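PDB 2X3H: K5 lyase from Enterobacteria phage k1-5, which probably degrades the K5 capsular polysaccharide of the bacterial host by lyase (elimination) cleavage, as a trimeric tail-spike protein of the phage. Local coordinates for residues 263-267 and 280-285; 349-353 and 366-372; 361-367 and 384-390; 395-399 and 425-429. All blocks are in the same frame, centred on the assembly; numbering follows the deposited sequence.

Contact 1: 263-267 and 280-285; sequences HVTYN and IKGVMA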
loop_
_atom_site.group_PDB
_atom_site.type_symbol
_atom_site.label_atom_id
_atom_site.label_comp_id
_atom_site.label_asym_id
_atom_site.label_seq_id
_atom_site.Cartn_x
_atom_site.Cartn_y
_atom_site.Cartn_z
ATOM N N HIS A 263 -16.045 6.143 14.973
ATOM C CA HIS A 263 -15.461 5.797 13.674
ATOM C C HIS A 263 -14.184 6.637 13.580
ATOM O O HIS A 263 -14.096 7.700 14.218
ATOM C CB HIS A 263 -16.380 6.225 12.522
ATOM C CG HIS A 263 -17.831 5.862 12.699
ATOM N ND1 HIS A 263 -18.305 4.570 12.589
ATOM C CD2 HIS A 263 -18.918 6.641 12.914
ATOM C CE1 HIS A 263 -19.616 4.566 12.749
ATOM N NE2 HIS A 263 -20.011 5.811 12.955
ATOM N N VAL A 264 -13.182 6.172 12.831
ATOM C CA VAL A 264 -11.970 6.978 12.675
ATOM C C VAL A 264 -12.015 7.903 11.456
ATOM O O VAL A 264 -11.882 9.116 11.611
ATOM C CB VAL A 264 -10.668 6.138 12.737
ATOM C CG1 VAL A 264 -9.439 7.055 12.610
ATOM C CG2 VAL A 264 -10.619 5.410 14.052
ATOM N N THR A 265 -12.202 7.337 10.259
ATOM C CA THR A 265 -12.525 8.159 9.084
ATOM C C THR A 265 -13.946 7.854 8.623
ATOM O O THR A 265 -14.424 6.714 8.732
ATOM C CB THR A 265 -11.522 7.985 7.928
ATOM O OG1 THR A 265 -11.647 6.680 7.362
ATOM C CG2 THR A 265 -10.095 8.206 8.410
ATOM N N TYR A 266 -14.624 8.886 8.123
ATOM C CA TYR A 266 -16.046 8.793 7.818
ATOM C C TYR A 266 -16.325 9.554 6.527
ATOM O O TYR A 266 -15.951 10.721 6.410
ATOM C CB TYR A 266 -16.848 9.416 8.979
ATOM C CG TYR A 266 -18.331 9.121 8.926
ATOM C CD1 TYR A 266 -19.192 9.908 8.162
ATOM C CD2 TYR A 266 -18.870 8.046 9.627
ATOM C CE1 TYR A 266 -20.557 9.637 8.102
ATOM C CE2 TYR A 266 -20.229 7.769 9.581
ATOM C CZ TYR A 266 -21.070 8.565 8.814
ATOM O OH TYR A 266 -22.423 8.281 8.763
ATOM N N ASN A 267 -16.953 8.889 5.553
ATOM C CA ASN A 267 -17.413 9.573 4.344
ATOM C C ASN A 267 -18.926 9.697 4.390
ATOM O O ASN A 267 -19.633 8.690 4.344
ATOM C CB ASN A 267 -17.016 8.783 3.095
ATOM C CG ASN A 267 -15.544 8.877 2.805
ATOM O OD1 ASN A 267 -14.858 9.759 3.317
ATOM N ND2 ASN A 267 -15.033 7.957 1.981
ATOM N N ILE A 280 -7.453 7.672 0.810
ATOM C CA ILE A 280 -7.408 7.677 2.278
ATOM C C ILE A 280 -6.406 6.603 2.660
ATOM O O ILE A 280 -6.619 5.429 2.371
ATOM C CB ILE A 280 -8.794 7.382 2.884
ATOM C CG1 ILE A 280 -9.776 8.497 2.499
ATOM C CG2 ILE A 280 -8.696 7.211 4.418
ATOM C CD1 ILE A 280 -11.242 8.068 2.596
ATOM N N LYS A 281 -5.294 7.005 3.264
ATOM C CA LYS A 281 -4.182 6.062 3.437
ATOM C C LYS A 281 -3.468 6.185 4.788
ATOM O O LYS A 281 -3.044 7.270 5.200
ATOM C CB LYS A 281 -3.191 6.199 2.282
ATOM C CG LYS A 281 -2.616 7.589 2.130
ATOM C CD LYS A 281 -1.526 7.663 1.056
ATOM C CE LYS A 281 -0.313 8.433 1.577
ATOM N NZ LYS A 281 0.819 8.506 0.581
ATOM N N GLY A 282 -3.301 5.053 5.458
ATOM C CA GLY A 282 -2.656 5.053 6.766
ATOM C C GLY A 282 -3.619 5.478 7.864
ATOM O O GLY A 282 -3.534 6.591 8.377
ATOM N N VAL A 283 -4.544 4.589 8.214
ATOM C CA VAL A 283 -5.509 4.844 9.271
ATOM C C VAL A 283 -5.197 3.935 10.456
ATOM O O VAL A 283 -5.118 2.716 10.301
ATOM C CB VAL A 283 -6.955 4.586 8.778
ATOM C CG1 VAL A 283 -7.971 4.789 9.918
ATOM C CG2 VAL A 283 -7.273 5.476 7.545
ATOM N N MET A 284 -4.983 4.536 11.624
ATOM C CA MET A 284 -4.742 3.791 12.856
ATOM C C MET A 284 -5.967 3.944 13.741
ATOM O O MET A 284 -6.237 5.041 14.250
ATOM C CB MET A 284 -3.515 4.357 13.584
ATOM C CG MET A 284 -3.364 3.846 15.007
ATOM S SD MET A 284 -3.135 2.056 15.069
ATOM C CE MET A 284 -1.587 1.907 14.179
ATOM N N ALA A 285 -6.703 2.849 13.914
ATOM C CA ALA A 285 -7.927 2.835 14.699
ATOM C C ALA A 285 -7.669 2.121 16.013
ATOM O O ALA A 285 -7.737 0.893 16.097
ATOM C CB ALA A 285 -9.060 2.164 13.915
#

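Contact 2: 349-353 and 366-372; sequences TATIA and VFPSYSA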
loop_
_atom_site.group_PDB
_atom_site.type_symbol
_atom_site.label_atom_id
_atom_site.label_comp_id
_atom_site.label_asym_id
_atom_site.label_seq_id
_atom_site.Cartn_x
_atom_site.Cartn_y
_atom_site.Cartn_z
ATOM N N THR A 349 -19.871 -8.947 18.141
ATOM C CA THR A 349 -19.687 -9.495 16.803
ATOM C C THR A 349 -18.537 -8.792 16.099
ATOM O O THR A 349 -18.160 -7.672 16.450
ATOM C CB THR A 349 -20.941 -9.335 15.949
ATOM O OG1 THR A 349 -21.259 -7.945 15.827
ATOM C CG2 THR A 349 -22.102 -10.094 16.578
ATOM N N ALA A 350 -17.986 -9.479 15.105
ATOM C CA ALA A 350 -16.895 -8.958 14.291
ATOM C C ALA A 350 -17.286 -9.015 12.817
ATOM O O ALA A 350 -17.898 -9.984 12.359
ATOM C CB ALA A 350 -15.614 -9.769 14.522
ATOM N N THR A 351 -16.919 -7.968 12.082
ATOM C CA THR A 351 -17.097 -7.925 10.636
ATOM C C THR A 351 -15.949 -7.103 10.057
ATOM O O THR A 351 -15.913 -5.892 10.248
ATOM C CB THR A 351 -18.431 -7.228 10.270
ATOM O OG1 THR A 351 -19.526 -7.925 10.877
ATOM C CG2 THR A 351 -18.638 -7.214 8.754
ATOM N N ILE A 352 -14.994 -7.730 9.370
ATOM C CA ILE A 352 -13.837 -6.965 8.878
ATOM C C ILE A 352 -14.174 -6.109 7.648
ATOM O O ILE A 352 -13.585 -5.034 7.443
ATOM C CB ILE A 352 -12.591 -7.876 8.642
ATOM C CG1 ILE A 352 -11.314 -7.047 8.457
ATOM C CG2 ILE A 352 -12.793 -8.808 7.456
ATOM C CD1 ILE A 352 -10.049 -7.838 8.669
ATOM N N ALA A 353 -15.124 -6.588 6.845
ATOM C CA ALA A 353 -15.605 -5.820 5.694
ATOM C C ALA A 353 -17.106 -6.048 5.571
ATOM O O ALA A 353 -17.560 -7.194 5.503
ATOM C CB ALA A 353 -14.884 -6.266 4.415
ATOM N N VAL A 366 -8.094 -8.234 3.149
ATOM C CA VAL A 366 -8.307 -8.218 4.591
ATOM C C VAL A 366 -7.545 -9.303 5.347
ATOM O O VAL A 366 -7.259 -10.372 4.796
ATOM C CB VAL A 366 -9.808 -8.333 4.920
ATOM C CG1 VAL A 366 -10.585 -7.176 4.251
ATOM C CG2 VAL A 366 -10.350 -9.676 4.483
ATOM N N PHE A 367 -7.270 -9.003 6.619
ATOM C CA PHE A 367 -6.523 -9.876 7.518
ATOM C C PHE A 367 -7.311 -9.953 8.836
ATOM O O PHE A 367 -7.075 -9.141 9.744
ATOM C CB PHE A 367 -5.141 -9.255 7.805
ATOM C CG PHE A 367 -4.282 -9.088 6.585
ATOM C CD1 PHE A 367 -4.365 -7.936 5.813
ATOM C CD2 PHE A 367 -3.401 -10.091 6.197
ATOM C CE1 PHE A 367 -3.562 -7.787 4.667
ATOM C CE2 PHE A 367 -2.610 -9.956 5.080
ATOM C CZ PHE A 367 -2.679 -8.813 4.307
ATOM N N PRO A 368 -8.274 -10.891 8.943
ATOM C CA PRO A 368 -9.064 -11.093 10.170
ATOM C C PRO A 368 -8.256 -11.863 11.228
ATOM O O PRO A 368 -8.504 -13.045 11.491
ATOM C CB PRO A 368 -10.278 -11.891 9.676
ATOM C CG PRO A 368 -9.718 -12.705 8.511
ATOM C CD PRO A 368 -8.713 -11.775 7.838
ATOM N N SER A 369 -7.281 -11.169 11.811
ATOM C CA SER A 369 -6.394 -11.760 12.820
ATOM C C SER A 369 -7.058 -11.765 14.197
ATOM O O SER A 369 -6.610 -11.096 15.141
ATOM C CB SER A 369 -5.067 -11.001 12.838
ATOM O OG SER A 369 -4.477 -11.025 11.536
ATOM N N TYR A 370 -8.149 -12.511 14.293
ATOM C CA TYR A 370 -8.930 -12.595 15.517
ATOM C C TYR A 370 -9.766 -13.873 15.503
ATOM O O TYR A 370 -9.982 -14.479 14.436
ATOM C CB TYR A 370 -9.821 -11.356 15.661
ATOM C CG TYR A 370 -10.786 -11.116 14.511
ATOM C CD1 TYR A 370 -11.947 -11.876 14.381
ATOM C CD2 TYR A 370 -10.550 -10.104 13.578
ATOM C CE1 TYR A 370 -12.842 -11.651 13.335
ATOM C CE2 TYR A 370 -11.437 -9.872 12.529
ATOM C CZ TYR A 370 -12.572 -10.639 12.411
ATOM O OH TYR A 370 -13.457 -10.406 11.387
ATOM N N SER A 371 -10.247 -14.275 16.674
ATOM C CA SER A 371 -10.955 -15.557 16.807
ATOM C C SER A 371 -12.482 -15.499 16.681
ATOM O O SER A 371 -13.133 -16.535 16.478
ATOM C CB SER A 371 -10.552 -16.254 18.107
ATOM O OG SER A 371 -10.998 -15.521 19.239
ATOM N N ALA A 372 -13.073 -14.309 16.821
ATOM C CA ALA A 372 -14.517 -14.163 16.596
ATOM C C ALA A 372 -14.908 -14.740 15.228
ATOM O O ALA A 372 -14.131 -14.661 14.265
ATOM C CB ALA A 372 -14.932 -12.691 16.702
#

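Contact 3: 361-367 and 384-390; sequences NNYASVF and RNFVEVK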
loop_
_atom_site.group_PDB
_atom_site.type_symbol
_atom_site.label_atom_id
_atom_site.label_comp_id
_atom_site.label_asym_id
_atom_site.label_seq_id
_atom_site.Cartn_x
_atom_site.Cartn_y
_atom_site.Cartn_z
ATOM N N ASN A 361 -19.325 -3.768 -6.884
ATOM C CA ASN A 361 -18.095 -3.620 -7.633
ATOM C C ASN A 361 -16.932 -3.103 -6.797
ATOM O O ASN A 361 -16.018 -2.454 -7.326
ATOM C CB ASN A 361 -18.326 -2.756 -8.886
ATOM C CG ASN A 361 -19.179 -3.472 -9.938
ATOM O OD1 ASN A 361 -18.687 -4.357 -10.656
ATOM N ND2 ASN A 361 -20.465 -3.096 -10.027
ATOM N N ASN A 362 -16.971 -3.393 -5.494
ATOM C CA ASN A 362 -15.879 -3.011 -4.588
ATOM C C ASN A 362 -14.861 -4.128 -4.429
ATOM O O ASN A 362 -15.151 -5.283 -4.732
ATOM C CB ASN A 362 -16.433 -2.638 -3.216
ATOM C CG ASN A 362 -17.417 -1.484 -3.285
ATOM O OD1 ASN A 362 -17.013 -0.327 -3.486
ATOM N ND2 ASN A 362 -18.700 -1.778 -3.090
ATOM N N TYR A 363 -13.672 -3.762 -3.965
ATOM C CA TYR A 363 -12.605 -4.735 -3.681
ATOM C C TYR A 363 -12.157 -4.528 -2.239
ATOM O O TYR A 363 -12.011 -3.382 -1.813
ATOM C CB TYR A 363 -11.397 -4.492 -4.605
ATOM C CG TYR A 363 -10.172 -5.300 -4.227
ATOM C CD1 TYR A 363 -9.994 -6.582 -4.726
ATOM C CD2 TYR A 363 -9.199 -4.782 -3.387
ATOM C CE1 TYR A 363 -8.879 -7.351 -4.374
ATOM C CE2 TYR A 363 -8.060 -5.526 -3.049
ATOM C CZ TYR A 363 -7.913 -6.810 -3.541
ATOM O OH TYR A 363 -6.801 -7.544 -3.174
ATOM N N ALA A 364 -11.895 -5.611 -1.499
ATOM C CA ALA A 364 -11.268 -5.466 -0.170
ATOM C C ALA A 364 -10.233 -6.551 0.027
ATOM O O ALA A 364 -10.502 -7.715 -0.270
ATOM C CB ALA A 364 -12.330 -5.554 0.935
ATOM N N SER A 365 -9.064 -6.187 0.540
ATOM C CA SER A 365 -8.083 -7.201 0.962
ATOM C C SER A 365 -7.921 -7.103 2.470
ATOM O O SER A 365 -7.651 -6.023 3.003
ATOM C CB SER A 365 -6.748 -7.042 0.227
ATOM O OG SER A 365 -6.190 -5.752 0.414
ATOM N N VAL A 366 -8.094 -8.234 3.149
ATOM C CA VAL A 366 -8.307 -8.218 4.591
ATOM C C VAL A 366 -7.545 -9.303 5.347
ATOM O O VAL A 366 -7.259 -10.372 4.796
ATOM C CB VAL A 366 -9.808 -8.333 4.920
ATOM C CG1 VAL A 366 -10.585 -7.176 4.251
ATOM C CG2 VAL A 366 -10.350 -9.676 4.483
ATOM N N PHE A 367 -7.270 -9.003 6.619
ATOM C CA PHE A 367 -6.523 -9.876 7.518
ATOM C C PHE A 367 -7.311 -9.953 8.836
ATOM O O PHE A 367 -7.075 -9.141 9.744
ATOM C CB PHE A 367 -5.141 -9.255 7.805
ATOM C CG PHE A 367 -4.282 -9.088 6.585
ATOM C CD1 PHE A 367 -4.365 -7.936 5.813
ATOM C CD2 PHE A 367 -3.401 -10.091 6.197
ATOM C CE1 PHE A 367 -3.562 -7.787 4.667
ATOM C CE2 PHE A 367 -2.610 -9.956 5.080
ATOM C CZ PHE A 367 -2.679 -8.813 4.307
ATOM N N ARG A 384 -21.107 -8.080 -7.054
ATOM C CA ARG A 384 -19.800 -7.897 -7.709
ATOM C C ARG A 384 -18.713 -7.372 -6.763
ATOM O O ARG A 384 -17.779 -6.701 -7.196
ATOM C CB ARG A 384 -19.931 -7.011 -8.964
ATOM C CG ARG A 384 -20.770 -7.639 -10.073
ATOM C CD ARG A 384 -20.585 -6.848 -11.369
ATOM N NE ARG A 384 -19.347 -7.300 -11.982
ATOM C CZ ARG A 384 -18.693 -6.745 -12.975
ATOM N NH1 ARG A 384 -19.093 -5.585 -13.500
ATOM N NH2 ARG A 384 -17.595 -7.345 -13.425
ATOM N N ASN A 385 -18.830 -7.683 -5.471
ATOM C CA ASN A 385 -17.756 -7.351 -4.512
ATOM C C ASN A 385 -16.783 -8.520 -4.357
ATOM O O ASN A 385 -17.214 -9.656 -4.174
ATOM C CB ASN A 385 -18.353 -6.976 -3.154
ATOM C CG ASN A 385 -19.397 -5.884 -3.269
ATOM O OD1 ASN A 385 -20.609 -6.131 -3.095
ATOM N ND2 ASN A 385 -18.944 -4.667 -3.574
ATOM N N PHE A 386 -15.482 -8.234 -4.456
ATOM C CA PHE A 386 -14.437 -9.256 -4.396
ATOM C C PHE A 386 -13.604 -9.033 -3.148
ATOM O O PHE A 386 -13.039 -7.944 -2.961
ATOM C CB PHE A 386 -13.560 -9.178 -5.656
ATOM C CG PHE A 386 -12.369 -10.090 -5.650
ATOM C CD1 PHE A 386 -12.456 -11.390 -5.160
ATOM C CD2 PHE A 386 -11.162 -9.647 -6.181
ATOM C CE1 PHE A 386 -11.334 -12.225 -5.177
ATOM C CE2 PHE A 386 -10.050 -10.485 -6.208
ATOM C CZ PHE A 386 -10.145 -11.773 -5.694
ATOM N N VAL A 387 -13.570 -10.047 -2.280
ATOM C CA VAL A 387 -12.805 -9.963 -1.034
ATOM C C VAL A 387 -11.669 -10.974 -1.096
ATOM O O VAL A 387 -11.911 -12.165 -1.326
ATOM C CB VAL A 387 -13.675 -10.241 0.222
ATOM C CG1 VAL A 387 -12.799 -10.352 1.465
ATOM C CG2 VAL A 387 -14.718 -9.144 0.404
ATOM N N GLU A 388 -10.439 -10.499 -0.901
ATOM C CA GLU A 388 -9.299 -11.389 -0.719
ATOM C C GLU A 388 -8.913 -11.423 0.742
ATOM O O GLU A 388 -8.449 -10.427 1.288
ATOM C CB GLU A 388 -8.100 -10.930 -1.552
ATOM C CG GLU A 388 -8.315 -11.076 -3.031
ATOM C CD GLU A 388 -6.998 -11.092 -3.766
ATOM O OE1 GLU A 388 -6.416 -10.005 -3.968
ATOM O OE2 GLU A 388 -6.538 -12.205 -4.111
ATOM N N VAL A 389 -9.140 -12.577 1.368
ATOM C CA VAL A 389 -8.711 -12.829 2.735
ATOM C C VAL A 389 -7.246 -13.242 2.639
ATOM O O VAL A 389 -6.942 -14.405 2.361
ATOM C CB VAL A 389 -9.587 -13.918 3.387
ATOM C CG1 VAL A 389 -9.118 -14.234 4.808
ATOM C CG2 VAL A 389 -11.056 -13.484 3.390
ATOM N N LYS A 390 -6.345 -12.279 2.830
ATOM C CA LYS A 390 -4.918 -12.489 2.544
ATOM C C LYS A 390 -4.222 -13.360 3.587
ATOM O O LYS A 390 -3.259 -14.061 3.273
ATOM C CB LYS A 390 -4.181 -11.161 2.379
ATOM C CG LYS A 390 -4.677 -10.302 1.215
ATOM C CD LYS A 390 -3.905 -10.543 -0.072
ATOM C CE LYS A 390 -4.299 -11.851 -0.718
ATOM N NZ LYS A 390 -3.378 -12.962 -0.328
#

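Contact 4: 395-399 and 425-429; sequences RNDLL and LGQYI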
loop_
_atom_site.group_PDB
_atom_site.type_symbol
_atom_site.label_atom_id
_atom_site.label_comp_id
_atom_site.label_asym_id
_atom_site.label_seq_id
_atom_site.Cartn_x
_atom_site.Cartn_y
_atom_site.Cartn_z
ATOM N N ARG A 395 -8.138 -19.658 11.087
ATOM C CA ARG A 395 -9.133 -20.452 10.362
ATOM C C ARG A 395 -8.453 -21.357 9.330
ATOM O O ARG A 395 -7.480 -20.960 8.692
ATOM C CB ARG A 395 -10.143 -19.547 9.661
ATOM C CG ARG A 395 -10.875 -18.637 10.616
ATOM C CD ARG A 395 -11.636 -17.533 9.887
ATOM N NE ARG A 395 -12.159 -16.581 10.860
ATOM C CZ ARG A 395 -11.453 -15.599 11.420
ATOM N NH1 ARG A 395 -10.173 -15.407 11.096
ATOM N NH2 ARG A 395 -12.041 -14.796 12.316
ATOM N N ASN A 396 -8.990 -22.565 9.171
ATOM C CA ASN A 396 -8.479 -23.535 8.187
ATOM C C ASN A 396 -9.398 -23.694 6.970
ATOM O O ASN A 396 -9.029 -24.352 5.993
ATOM C CB ASN A 396 -8.289 -24.913 8.833
ATOM C CG ASN A 396 -7.246 -24.916 9.939
ATOM O OD1 ASN A 396 -6.235 -24.236 9.858
ATOM N ND2 ASN A 396 -7.494 -25.702 10.974
ATOM N N ASP A 397 -10.579 -23.080 7.025
ATOM C CA ASP A 397 -11.613 -23.264 6.001
ATOM C C ASP A 397 -12.633 -22.153 6.201
ATOM O O ASP A 397 -13.196 -22.019 7.285
ATOM C CB ASP A 397 -12.264 -24.643 6.224
ATOM C CG ASP A 397 -13.371 -24.989 5.221
ATOM O OD1 ASP A 397 -13.853 -24.126 4.459
ATOM O OD2 ASP A 397 -13.800 -26.175 5.235
ATOM N N LEU A 398 -12.861 -21.330 5.180
ATOM C CA LEU A 398 -13.776 -20.207 5.354
ATOM C C LEU A 398 -15.239 -20.632 5.355
ATOM O O LEU A 398 -16.110 -19.803 5.571
ATOM C CB LEU A 398 -13.541 -19.124 4.300
ATOM C CG LEU A 398 -12.230 -18.329 4.362
ATOM C CD1 LEU A 398 -12.366 -17.083 3.552
ATOM C CD2 LEU A 398 -11.807 -17.981 5.779
ATOM N N LEU A 399 -15.493 -21.925 5.144
ATOM C CA LEU A 399 -16.861 -22.428 5.028
ATOM C C LEU A 399 -17.279 -23.346 6.173
ATOM O O LEU A 399 -18.443 -23.740 6.259
ATOM C CB LEU A 399 -17.066 -23.122 3.677
ATOM C CG LEU A 399 -16.912 -22.209 2.454
ATOM C CD1 LEU A 399 -17.078 -23.040 1.179
ATOM C CD2 LEU A 399 -17.918 -21.064 2.502
ATOM N N LEU A 425 -5.261 -20.810 2.189
ATOM C CA LEU A 425 -6.058 -22.026 2.365
ATOM C C LEU A 425 -6.310 -22.739 1.042
ATOM O O LEU A 425 -7.024 -23.750 1.004
ATOM C CB LEU A 425 -7.419 -21.664 2.969
ATOM C CG LEU A 425 -7.374 -20.971 4.341
ATOM C CD1 LEU A 425 -8.789 -20.709 4.873
ATOM C CD2 LEU A 425 -6.539 -21.776 5.368
ATOM N N GLY A 426 -5.818 -22.165 -0.051
ATOM C CA GLY A 426 -6.091 -22.723 -1.370
ATOM C C GLY A 426 -7.567 -22.689 -1.734
ATOM O O GLY A 426 -8.021 -23.513 -2.523
ATOM N N GLN A 427 -8.310 -21.714 -1.192
ATOM C CA GLN A 427 -9.778 -21.742 -1.243
ATOM C C GLN A 427 -10.332 -20.587 -2.062
ATOM O O GLN A 427 -10.075 -19.427 -1.746
ATOM C CB GLN A 427 -10.350 -21.676 0.175
ATOM C CG GLN A 427 -11.838 -21.854 0.249
ATOM C CD GLN A 427 -12.295 -22.163 1.655
ATOM O OE1 GLN A 427 -11.654 -21.755 2.629
ATOM N NE2 GLN A 427 -13.403 -22.886 1.771
ATOM N N TYR A 428 -11.098 -20.924 -3.101
ATOM C CA TYR A 428 -11.637 -19.942 -4.050
ATOM C C TYR A 428 -13.148 -20.105 -4.119
ATOM O O TYR A 428 -13.643 -21.155 -4.559
ATOM C CB TYR A 428 -10.964 -20.126 -5.428
ATOM C CG TYR A 428 -9.462 -20.014 -5.301
ATOM C CD1 TYR A 428 -8.837 -18.771 -5.260
ATOM C CD2 TYR A 428 -8.671 -21.156 -5.159
ATOM C CE1 TYR A 428 -7.466 -18.658 -5.096
ATOM C CE2 TYR A 428 -7.288 -21.056 -4.998
ATOM C CZ TYR A 428 -6.691 -19.810 -4.965
ATOM O OH TYR A 428 -5.313 -19.677 -4.813
ATOM N N ILE A 429 -13.881 -19.097 -3.632
ATOM C CA ILE A 429 -15.336 -19.207 -3.474
ATOM C C ILE A 429 -16.055 -18.198 -4.356
ATOM O O ILE A 429 -16.172 -17.019 -4.010
ATOM C CB ILE A 429 -15.794 -19.039 -1.990
ATOM C CG1 ILE A 429 -14.928 -19.906 -1.066
ATOM C CG2 ILE A 429 -17.270 -19.404 -1.846
ATOM C CD1 ILE A 429 -15.006 -19.512 0.407
#

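Contact 1: 263-267 and 280-285
The one flat group that takes part, the carboxamide of Asn267, meets Ile280 CD1 with both its branches: the methyl lies 3.8 Å from ND2 of Asn267 and only slightly farther from its OD1. The two side chains come from opposite directions, and ND2 is held by a hydrogen bond to Ala295 O. The setting is the interior of a parallel beta-helix, where the corner at Val264 and Thr265 packs against strand 279-286, which belongs to the following turn of the chain.

Val264 and Thr265 both turn their side chains to the strand. With its CG1 anti to the backbone N (chi1 -178°), Val264 slides past Val283, CG1 to CG1, at 3.8 Å, and the same rotation leaves its other branch for Ala285. Thr265 turns CG2 to Val283, and these two side chains meet tip to tip, Thr265 CG2 lying 4.0 Å from Val283 CG2. Val283 thus gives one methyl to each corner residue. Between Ile280 and Val283 the strand bends through Gly282, which has backbone angles (phi 80°, psi 74°) suited to glycine. All the touching residues are buried, and the closest approach is that of Val264 CG2 to Ala285 CB, 3.6 Å.

Contact 2: 349-353 and 366-372
Ile352 holds CG1 anti to its backbone N (chi1 -166°) and continues extended through chi2, and this carries CD1 across to the backbone of strand 363-369, where it comes within 3.4 Å of Phe367 O. The same methyl rests against Val366 CB at 3.8 Å and lies near the ring of Pro368. The CG2 branch of Ile352, set between the backbone N and the carbonyl carbon, meets Val366 CG2 at 3.9 Å as the two side chains slide past each other in opposite directions.

A second patch is built by Tyr370, whose CG also stands between its own N and carbonyl carbon (chi1 58°). That rotation brings the ring against the strand residue Ala350, whose CB lies 3.6 Å from Tyr370 CE1, and the hydroxyl ends beside Ile352, 3.8 Å from Ile352 CB, where it is hydrogen-bonded to Gly374 O. One ring face has Pro368 O above it, offset toward the rim, while the N of Ala372 lies in plane at the edge. Ala372 then completes the patch, its CB 3.7 Å from Ala350 CB. Two consecutive inverse gamma turns, centred on Pro368 and Ser369 and closed by weak bonds, bend the chain between Val366 and the Tyr370 ring.

The whole is a buried apolar filling inside the parallel beta-helix. Strand 349-355 turns its corner at Ile352, which also packs on Val333 and Met335 of strand 329-336, while Pro368 packs on Val389 of strand 386-389.

Contact 3: 361-367 and 384-390
Tyr363 OH donates a short hydrogen bond, 2.6 Å, to Glu388 OE1, using the anti lone pair of the carboxylate. Ring and carboxylate planes stand 61° apart, and OE1 lies in the plane of the ring. The bond links side chains two steps apart in register on neighbouring parallel strands of the beta-helix, 363-367 and 386-389, whose axes approach to 4.7 Å. Five backbone hydrogen bonds join the two segments, from Phe386 N to Asn362 O at one end to Lys390 N to Val366 O at the other, each 2.9 or 3.0 Å from N to O.

Tyr363 takes CG anti to its backbone N (chi1 171°), as does Phe386 (chi1 174°); the side chains therefore lie alongside each other, with Phe386 CD2 at the edge of the tyrosine ring, 3.6 Å from Tyr363 CD1. On the opposite face of the sheet, Val366 CG2 touches both Val387 CG1 and Val389 CG2. In the turns that lead into the two strands, the side chains of Asn362 and Asn385 lie side by side with their planes nearly coplanar; the Asn362 amide is tied to Asn328 N and Gly325 O. Beyond the strand end, Lys390 CB lies 3.3 Å from Phe367 CE2 of the same chain.

Contact 4: 395-399 and 425-429
The amide of Gln427 grips the loop 395-399 with both of its polar atoms. OE1 accepts an almost straight bond from the backbone, Leu398 N to Gln427 OE1 being 2.9 Å with 177° at the hydrogen. NE2 donates in its own amide plane to Asp397 OD1 at 3.0 Å. That oxygen takes a second bond, 2.8 Å from Leu399 N to Asp397 OD1, which closes an Asx turn; the two donors arrive from opposite faces of the carboxylate. With CG anti to the backbone N (chi1 -180°), the Asp397 carboxylate is placed between the two donors.

Apolar groups flank this polar centre. Leu425 lays its methyls along the loop backbone, with CD2 3.5 Å from Arg395 O and CD1 3.7 Å from Asp397 N, a buried nitrogen without a partner. Past Gln427, Leu399 and Ile429 meet tip to tip, Leu399 CG lying 3.9 Å from Ile429 CD1.

A second shell fixes the two gripping groups from the neighbouring subunit: Arg435 of that chain forms a salt bridge with Asp397 OD2, and its Glu437 accepts a hydrogen bond from Gln427 NE2. Within the chain, Gly426 and Gln427 both face Ala422 in a G1 beta bulge as strand 427-429 turns back antiparallel to 419-422. Residues 427-429 also pair in parallel with a strand of that neighbour, so the contact probably lies where the beta-helix passes into a sheet shared between subunits, in keeping with a trimeric tail spike.

Overall arrangement
Contact 1 comes first along the chain and contact 4 last, their centres about 29 Å apart, while contacts 2 and 3 interleave between them. Contact 1 is separate: its nearest atoms are about 10 Å from contact 3 and about 11 Å from contact 2. Contacts 2 and 3 share Val366 and Phe367: strand 363-369 packs on the 349-353 corner in one and pairs with its parallel neighbour in the other. Contact 4 touches both, through Arg395, which bonds Pro368 O (NH1, 2.9 Å) and Ala372 O (NH2, 2.9 Å), and through Leu398 CD1, 3.8 Å from Val389 CG2. All four reach the second subunit, contact 4 most extensively.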